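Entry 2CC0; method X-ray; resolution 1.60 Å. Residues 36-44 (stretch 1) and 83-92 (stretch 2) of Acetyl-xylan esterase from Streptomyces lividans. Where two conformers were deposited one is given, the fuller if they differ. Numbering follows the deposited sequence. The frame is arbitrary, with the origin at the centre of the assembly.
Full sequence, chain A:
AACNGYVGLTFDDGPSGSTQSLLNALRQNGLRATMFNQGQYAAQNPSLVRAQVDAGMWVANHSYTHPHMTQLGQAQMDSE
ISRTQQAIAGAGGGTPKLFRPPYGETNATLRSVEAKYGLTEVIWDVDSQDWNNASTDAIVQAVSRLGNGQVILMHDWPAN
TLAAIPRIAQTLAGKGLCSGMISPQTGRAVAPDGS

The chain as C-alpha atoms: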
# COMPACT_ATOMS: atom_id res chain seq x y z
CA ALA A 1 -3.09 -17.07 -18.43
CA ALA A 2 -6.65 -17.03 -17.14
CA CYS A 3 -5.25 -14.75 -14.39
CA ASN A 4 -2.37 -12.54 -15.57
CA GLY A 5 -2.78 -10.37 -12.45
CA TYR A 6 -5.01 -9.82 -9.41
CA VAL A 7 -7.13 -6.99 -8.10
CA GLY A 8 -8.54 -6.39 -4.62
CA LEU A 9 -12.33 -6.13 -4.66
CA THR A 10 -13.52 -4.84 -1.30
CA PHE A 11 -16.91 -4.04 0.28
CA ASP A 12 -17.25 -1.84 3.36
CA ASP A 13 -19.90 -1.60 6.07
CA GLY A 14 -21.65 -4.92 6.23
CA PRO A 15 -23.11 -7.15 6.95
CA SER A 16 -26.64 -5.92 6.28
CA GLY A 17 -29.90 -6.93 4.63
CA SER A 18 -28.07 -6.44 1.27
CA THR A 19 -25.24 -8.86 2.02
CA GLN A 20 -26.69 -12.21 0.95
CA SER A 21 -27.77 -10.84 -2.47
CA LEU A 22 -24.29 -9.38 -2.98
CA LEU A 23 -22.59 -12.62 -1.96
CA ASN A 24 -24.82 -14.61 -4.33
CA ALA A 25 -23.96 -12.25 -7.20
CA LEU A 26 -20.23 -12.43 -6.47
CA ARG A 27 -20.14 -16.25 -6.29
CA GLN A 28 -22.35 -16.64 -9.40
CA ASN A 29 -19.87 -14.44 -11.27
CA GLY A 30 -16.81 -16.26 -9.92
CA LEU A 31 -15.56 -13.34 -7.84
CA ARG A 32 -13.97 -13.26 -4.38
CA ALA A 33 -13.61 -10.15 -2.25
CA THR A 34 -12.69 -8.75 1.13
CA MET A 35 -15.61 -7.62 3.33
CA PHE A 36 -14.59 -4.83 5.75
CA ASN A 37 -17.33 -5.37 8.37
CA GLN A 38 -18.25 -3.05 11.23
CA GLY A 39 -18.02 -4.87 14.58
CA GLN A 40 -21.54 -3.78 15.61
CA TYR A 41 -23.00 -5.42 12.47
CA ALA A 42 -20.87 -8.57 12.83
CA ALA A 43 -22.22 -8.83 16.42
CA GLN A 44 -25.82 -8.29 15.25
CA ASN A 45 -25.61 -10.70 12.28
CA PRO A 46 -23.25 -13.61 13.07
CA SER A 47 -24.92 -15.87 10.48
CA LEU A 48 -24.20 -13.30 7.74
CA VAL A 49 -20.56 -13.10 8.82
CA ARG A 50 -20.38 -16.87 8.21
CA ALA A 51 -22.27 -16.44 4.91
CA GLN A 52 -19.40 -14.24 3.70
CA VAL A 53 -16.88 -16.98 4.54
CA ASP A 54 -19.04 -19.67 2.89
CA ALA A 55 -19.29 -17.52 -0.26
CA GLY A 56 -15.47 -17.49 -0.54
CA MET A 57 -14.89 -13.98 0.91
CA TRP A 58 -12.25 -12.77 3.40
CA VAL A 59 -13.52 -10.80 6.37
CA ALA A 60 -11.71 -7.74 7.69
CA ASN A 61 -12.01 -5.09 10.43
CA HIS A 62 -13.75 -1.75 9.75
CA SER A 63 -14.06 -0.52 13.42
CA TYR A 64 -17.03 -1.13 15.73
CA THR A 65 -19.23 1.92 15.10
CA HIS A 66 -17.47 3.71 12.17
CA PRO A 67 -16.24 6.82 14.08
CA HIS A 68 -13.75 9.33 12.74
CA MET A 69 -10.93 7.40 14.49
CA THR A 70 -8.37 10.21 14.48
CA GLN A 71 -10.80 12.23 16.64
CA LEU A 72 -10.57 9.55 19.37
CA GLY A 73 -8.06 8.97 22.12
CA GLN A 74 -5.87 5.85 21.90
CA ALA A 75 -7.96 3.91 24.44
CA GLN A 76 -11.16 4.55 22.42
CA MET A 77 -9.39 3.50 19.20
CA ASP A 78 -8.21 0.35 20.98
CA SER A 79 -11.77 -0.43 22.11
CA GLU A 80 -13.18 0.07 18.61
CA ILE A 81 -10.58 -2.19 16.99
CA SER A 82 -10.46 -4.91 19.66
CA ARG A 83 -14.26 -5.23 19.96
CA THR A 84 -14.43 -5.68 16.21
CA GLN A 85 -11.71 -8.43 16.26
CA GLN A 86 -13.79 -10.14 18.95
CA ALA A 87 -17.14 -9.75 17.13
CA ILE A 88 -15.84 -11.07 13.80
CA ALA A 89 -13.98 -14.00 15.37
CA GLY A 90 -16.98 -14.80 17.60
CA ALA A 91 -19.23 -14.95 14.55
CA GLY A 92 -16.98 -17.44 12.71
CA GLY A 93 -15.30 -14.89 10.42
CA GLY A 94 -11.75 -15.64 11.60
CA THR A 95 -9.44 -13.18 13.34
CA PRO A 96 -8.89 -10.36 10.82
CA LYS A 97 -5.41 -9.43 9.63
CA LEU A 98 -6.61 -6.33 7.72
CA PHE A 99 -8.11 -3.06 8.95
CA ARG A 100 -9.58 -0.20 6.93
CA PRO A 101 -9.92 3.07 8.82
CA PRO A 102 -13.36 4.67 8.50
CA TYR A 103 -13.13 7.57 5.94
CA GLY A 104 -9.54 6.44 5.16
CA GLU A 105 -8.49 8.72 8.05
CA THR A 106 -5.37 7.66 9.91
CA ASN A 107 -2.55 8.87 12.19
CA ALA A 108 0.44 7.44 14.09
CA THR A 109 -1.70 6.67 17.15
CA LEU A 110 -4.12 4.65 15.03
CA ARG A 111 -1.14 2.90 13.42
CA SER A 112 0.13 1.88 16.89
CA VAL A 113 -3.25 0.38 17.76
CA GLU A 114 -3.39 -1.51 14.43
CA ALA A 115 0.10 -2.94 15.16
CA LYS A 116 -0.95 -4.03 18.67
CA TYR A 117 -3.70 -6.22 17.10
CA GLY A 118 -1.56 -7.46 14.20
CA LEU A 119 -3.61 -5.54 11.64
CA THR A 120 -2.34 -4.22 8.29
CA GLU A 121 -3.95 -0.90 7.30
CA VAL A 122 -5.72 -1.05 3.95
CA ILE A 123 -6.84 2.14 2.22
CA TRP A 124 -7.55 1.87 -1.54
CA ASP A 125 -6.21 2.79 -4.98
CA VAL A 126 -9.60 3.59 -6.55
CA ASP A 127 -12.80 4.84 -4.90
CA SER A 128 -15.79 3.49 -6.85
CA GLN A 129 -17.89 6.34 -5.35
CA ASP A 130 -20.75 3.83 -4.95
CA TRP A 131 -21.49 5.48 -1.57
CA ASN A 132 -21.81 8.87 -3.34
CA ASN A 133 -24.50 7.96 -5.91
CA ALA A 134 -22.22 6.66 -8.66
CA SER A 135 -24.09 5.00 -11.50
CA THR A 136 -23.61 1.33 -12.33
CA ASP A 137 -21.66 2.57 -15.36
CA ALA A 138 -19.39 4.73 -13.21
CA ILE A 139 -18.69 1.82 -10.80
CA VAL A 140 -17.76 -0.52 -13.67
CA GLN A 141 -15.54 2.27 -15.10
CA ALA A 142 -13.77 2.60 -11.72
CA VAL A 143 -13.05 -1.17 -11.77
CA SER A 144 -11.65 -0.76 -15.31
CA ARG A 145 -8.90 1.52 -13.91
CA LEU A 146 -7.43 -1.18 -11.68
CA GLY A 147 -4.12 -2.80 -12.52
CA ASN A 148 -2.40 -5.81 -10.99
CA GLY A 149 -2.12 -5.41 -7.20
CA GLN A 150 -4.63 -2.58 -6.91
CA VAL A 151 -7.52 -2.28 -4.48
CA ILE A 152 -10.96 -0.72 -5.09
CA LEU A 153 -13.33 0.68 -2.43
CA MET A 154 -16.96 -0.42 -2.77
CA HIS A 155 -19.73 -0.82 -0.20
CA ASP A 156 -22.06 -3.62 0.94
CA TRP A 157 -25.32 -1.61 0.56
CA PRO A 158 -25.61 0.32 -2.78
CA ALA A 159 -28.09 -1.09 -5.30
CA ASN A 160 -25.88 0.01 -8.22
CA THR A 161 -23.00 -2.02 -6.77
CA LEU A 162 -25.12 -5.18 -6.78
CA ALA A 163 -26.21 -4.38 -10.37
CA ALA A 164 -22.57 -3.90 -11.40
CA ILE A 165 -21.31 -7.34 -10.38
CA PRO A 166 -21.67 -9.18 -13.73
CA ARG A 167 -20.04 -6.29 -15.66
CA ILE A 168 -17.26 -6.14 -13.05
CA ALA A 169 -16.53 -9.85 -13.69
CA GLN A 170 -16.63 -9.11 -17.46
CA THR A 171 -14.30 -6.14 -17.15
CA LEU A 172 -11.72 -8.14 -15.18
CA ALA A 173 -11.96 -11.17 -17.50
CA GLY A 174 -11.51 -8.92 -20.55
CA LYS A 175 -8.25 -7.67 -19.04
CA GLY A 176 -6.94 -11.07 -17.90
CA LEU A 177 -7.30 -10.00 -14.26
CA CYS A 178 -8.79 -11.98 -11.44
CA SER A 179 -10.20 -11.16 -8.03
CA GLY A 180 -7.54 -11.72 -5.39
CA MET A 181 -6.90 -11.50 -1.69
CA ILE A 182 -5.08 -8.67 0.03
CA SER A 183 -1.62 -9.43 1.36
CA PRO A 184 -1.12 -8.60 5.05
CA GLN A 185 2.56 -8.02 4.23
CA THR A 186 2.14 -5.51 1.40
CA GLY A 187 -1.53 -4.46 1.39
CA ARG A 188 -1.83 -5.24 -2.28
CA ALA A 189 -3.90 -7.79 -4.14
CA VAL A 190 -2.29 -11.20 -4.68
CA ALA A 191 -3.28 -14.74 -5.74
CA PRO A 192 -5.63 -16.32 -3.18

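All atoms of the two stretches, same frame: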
# COMPACT_ATOMS: atom_id res chain seq x y z
N PHE A 36 -15.05 -5.61 4.59
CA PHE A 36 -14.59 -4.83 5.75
C PHE A 36 -15.83 -4.54 6.60
O PHE A 36 -16.54 -3.55 6.37
CB PHE A 36 -13.86 -3.56 5.32
CG PHE A 36 -12.48 -3.83 4.82
CD1 PHE A 36 -12.26 -4.17 3.48
CD2 PHE A 36 -11.38 -3.76 5.69
CE1 PHE A 36 -10.96 -4.43 3.02
CE2 PHE A 36 -10.08 -4.01 5.23
CZ PHE A 36 -9.88 -4.34 3.91
N ASN A 37 -16.11 -5.46 7.52
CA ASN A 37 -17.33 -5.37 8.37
C ASN A 37 -17.16 -4.41 9.54
O ASN A 37 -16.08 -4.34 10.15
CB ASN A 37 -17.67 -6.75 8.96
CG ASN A 37 -18.19 -7.76 7.93
OD1 ASN A 37 -18.52 -7.45 6.75
ND2 ASN A 37 -18.34 -8.96 8.40
N GLN A 38 -18.25 -3.74 9.93
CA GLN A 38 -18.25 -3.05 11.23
C GLN A 38 -18.53 -4.07 12.33
O GLN A 38 -19.40 -4.94 12.18
CB GLN A 38 -19.33 -1.98 11.29
CG GLN A 38 -19.04 -0.79 10.35
CD GLN A 38 -20.02 0.32 10.53
OE1 GLN A 38 -20.51 0.54 11.64
NE2 GLN A 38 -20.31 1.04 9.46
N GLY A 39 -17.81 -3.93 13.44
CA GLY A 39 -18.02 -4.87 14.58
C GLY A 39 -19.47 -4.92 15.05
O GLY A 39 -20.01 -5.99 15.33
N GLN A 40 -20.14 -3.76 15.11
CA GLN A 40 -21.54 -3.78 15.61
C GLN A 40 -22.43 -4.64 14.72
O GLN A 40 -23.34 -5.30 15.22
CB GLN A 40 -22.10 -2.36 15.74
CG GLN A 40 -22.26 -1.61 14.44
CD GLN A 40 -22.79 -0.20 14.67
OE1 GLN A 40 -23.55 0.05 15.62
NE2 GLN A 40 -22.43 0.72 13.78
N TYR A 41 -22.20 -4.62 13.41
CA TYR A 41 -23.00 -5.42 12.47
C TYR A 41 -22.60 -6.89 12.46
O TYR A 41 -23.46 -7.76 12.26
CB TYR A 41 -22.96 -4.83 11.06
CG TYR A 41 -23.47 -3.39 10.99
CD1 TYR A 41 -24.54 -2.98 11.77
CD2 TYR A 41 -22.87 -2.45 10.12
CE1 TYR A 41 -25.01 -1.65 11.73
CE2 TYR A 41 -23.33 -1.14 10.07
CZ TYR A 41 -24.40 -0.75 10.87
OH TYR A 41 -24.89 0.55 10.82
N ALA A 42 -21.31 -7.17 12.66
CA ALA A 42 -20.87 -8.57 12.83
C ALA A 42 -21.54 -9.16 14.08
O ALA A 42 -22.01 -10.31 14.05
CB ALA A 42 -19.38 -8.64 12.96
N ALA A 43 -21.59 -8.39 15.16
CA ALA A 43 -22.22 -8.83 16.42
C ALA A 43 -23.71 -9.09 16.23
O ALA A 43 -24.27 -10.06 16.79
CB ALA A 43 -21.98 -7.77 17.52
N GLN A 44 -24.37 -8.23 15.46
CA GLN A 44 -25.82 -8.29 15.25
C GLN A 44 -26.22 -9.37 14.25
O GLN A 44 -27.37 -9.84 14.27
CB GLN A 44 -26.35 -6.93 14.79
CG GLN A 44 -26.34 -5.86 15.91
CD GLN A 44 -26.42 -4.42 15.37
OE1 GLN A 44 -26.85 -4.17 14.25
NE2 GLN A 44 -25.99 -3.47 16.20
N ARG A 83 -12.89 -4.71 19.93
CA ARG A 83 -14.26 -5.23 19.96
C ARG A 83 -14.65 -5.80 18.61
O ARG A 83 -15.41 -6.76 18.52
CB ARG A 83 -15.24 -4.15 20.41
CG ARG A 83 -15.17 -3.87 21.91
CD ARG A 83 -15.28 -2.38 22.19
NE ARG A 83 -16.63 -1.89 21.99
CZ ARG A 83 -16.96 -0.70 21.49
NH1 ARG A 83 -16.04 0.17 21.11
NH2 ARG A 83 -18.24 -0.39 21.38
N THR A 84 -14.14 -5.17 17.54
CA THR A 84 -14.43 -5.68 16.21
C THR A 84 -13.70 -7.02 15.91
O THR A 84 -14.28 -7.91 15.27
CB THR A 84 -14.14 -4.58 15.15
OG1 THR A 84 -14.95 -3.44 15.46
CG2 THR A 84 -14.49 -5.08 13.75
N GLN A 85 -12.43 -7.15 16.36
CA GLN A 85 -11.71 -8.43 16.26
C GLN A 85 -12.54 -9.52 16.93
O GLN A 85 -12.79 -10.57 16.36
CB GLN A 85 -10.33 -8.35 16.93
CG GLN A 85 -9.30 -7.43 16.24
CD GLN A 85 -8.97 -7.90 14.82
OE1 GLN A 85 -9.64 -7.53 13.85
NE2 GLN A 85 -7.96 -8.78 14.70
N GLN A 86 -13.01 -9.20 18.14
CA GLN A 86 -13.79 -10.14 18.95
C GLN A 86 -15.12 -10.49 18.26
O GLN A 86 -15.52 -11.66 18.23
CB GLN A 86 -14.03 -9.54 20.33
CG GLN A 86 -12.77 -9.43 21.20
CD GLN A 86 -12.85 -8.32 22.25
OE1 GLN A 86 -13.92 -7.78 22.53
NE2 GLN A 86 -11.69 -7.96 22.83
N ALA A 87 -15.82 -9.49 17.73
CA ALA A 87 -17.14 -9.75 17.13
C ALA A 87 -17.01 -10.60 15.87
O ALA A 87 -17.81 -11.52 15.63
CB ALA A 87 -17.88 -8.44 16.82
N ILE A 88 -16.01 -10.30 15.03
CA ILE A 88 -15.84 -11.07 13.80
C ILE A 88 -15.40 -12.51 14.10
O ILE A 88 -15.97 -13.48 13.55
CB ILE A 88 -14.89 -10.34 12.81
CG1 ILE A 88 -15.54 -9.01 12.38
CG2 ILE A 88 -14.52 -11.25 11.64
CD1 ILE A 88 -14.58 -8.03 11.66
N ALA A 89 -14.43 -12.66 14.98
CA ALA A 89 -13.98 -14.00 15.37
C ALA A 89 -15.11 -14.80 16.01
O ALA A 89 -15.30 -16.00 15.69
CB ALA A 89 -12.79 -13.89 16.32
N GLY A 90 -15.85 -14.16 16.91
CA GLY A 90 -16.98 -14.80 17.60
C GLY A 90 -18.04 -15.30 16.65
O GLY A 90 -18.69 -16.32 16.90
N ALA A 91 -18.22 -14.58 15.54
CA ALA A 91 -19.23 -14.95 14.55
C ALA A 91 -18.77 -16.02 13.57
O ALA A 91 -19.56 -16.46 12.74
CB ALA A 91 -19.69 -13.71 13.80
N GLY A 92 -17.50 -16.43 13.65
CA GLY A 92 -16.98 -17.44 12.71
C GLY A 92 -16.26 -16.88 11.50
O GLY A 92 -15.97 -17.62 10.54

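Two helices, 39-44 and the one that carries residues 83 to 90, run side by side in nearly the same direction, their axes inclined by 28° and 8.2 Å apart at closest approach. So short a distance favours small residues: helix 39-44 meets its partner through Gly 39, Ala 42 and Ala 43 alone, while Thr 84, Ala 87 and Ile 88 face them. No hydrogen bond crosses the seam; the contact is one of shape and apolar surface.

The tightest point is Gly 39, whose CA lies 4.0 Å from the CA of Thr 84 and 3.5 Å from Thr 84 OG1. A CB on Gly 39 would point toward the other helix and come within 2.4 Å of that OG1, a clash, so the absence of a side chain is what admits the threonine. Thr 84 adopts chi1 m (-58°), which sets OG1 against Gly 39 and leaves CG2 4.0 Å from Asn 37 O. The hydroxyl is hydrogen-bonded elsewhere in the structure, so its burial costs little.

One turn on, Ala 87 points its CB into the seam, 3.6 Å from Gly 39 O, 4.1 Å from Ala 42 CB and 4.2 Å from Ala 43 CB. Methyl groups fill the gap without forcing the backbones apart. Ile 88 sets out sideways, but its m,t rotamer (chi1 -64°, chi2 167°) brings its end nearer: CG1 packs 3.9 Å from Ala 42 CB, and CD1 reaches to 4.3 Å from Asn 37 CB. The Asn 37 amide is satisfied elsewhere in the structure.

Beyond the seam, Gln 38 occupies the N-cap position, its CB pointing away. Its OE1 accepts a 2.9 Å hydrogen bond from Gln 40 NE2, with Gln 40 at chi1 p. Ala 91 CB approaches Ala 42 O (4.1 Å), and Gly 92 closes a Schellman motif with a positive phi (95°) suited to glycine.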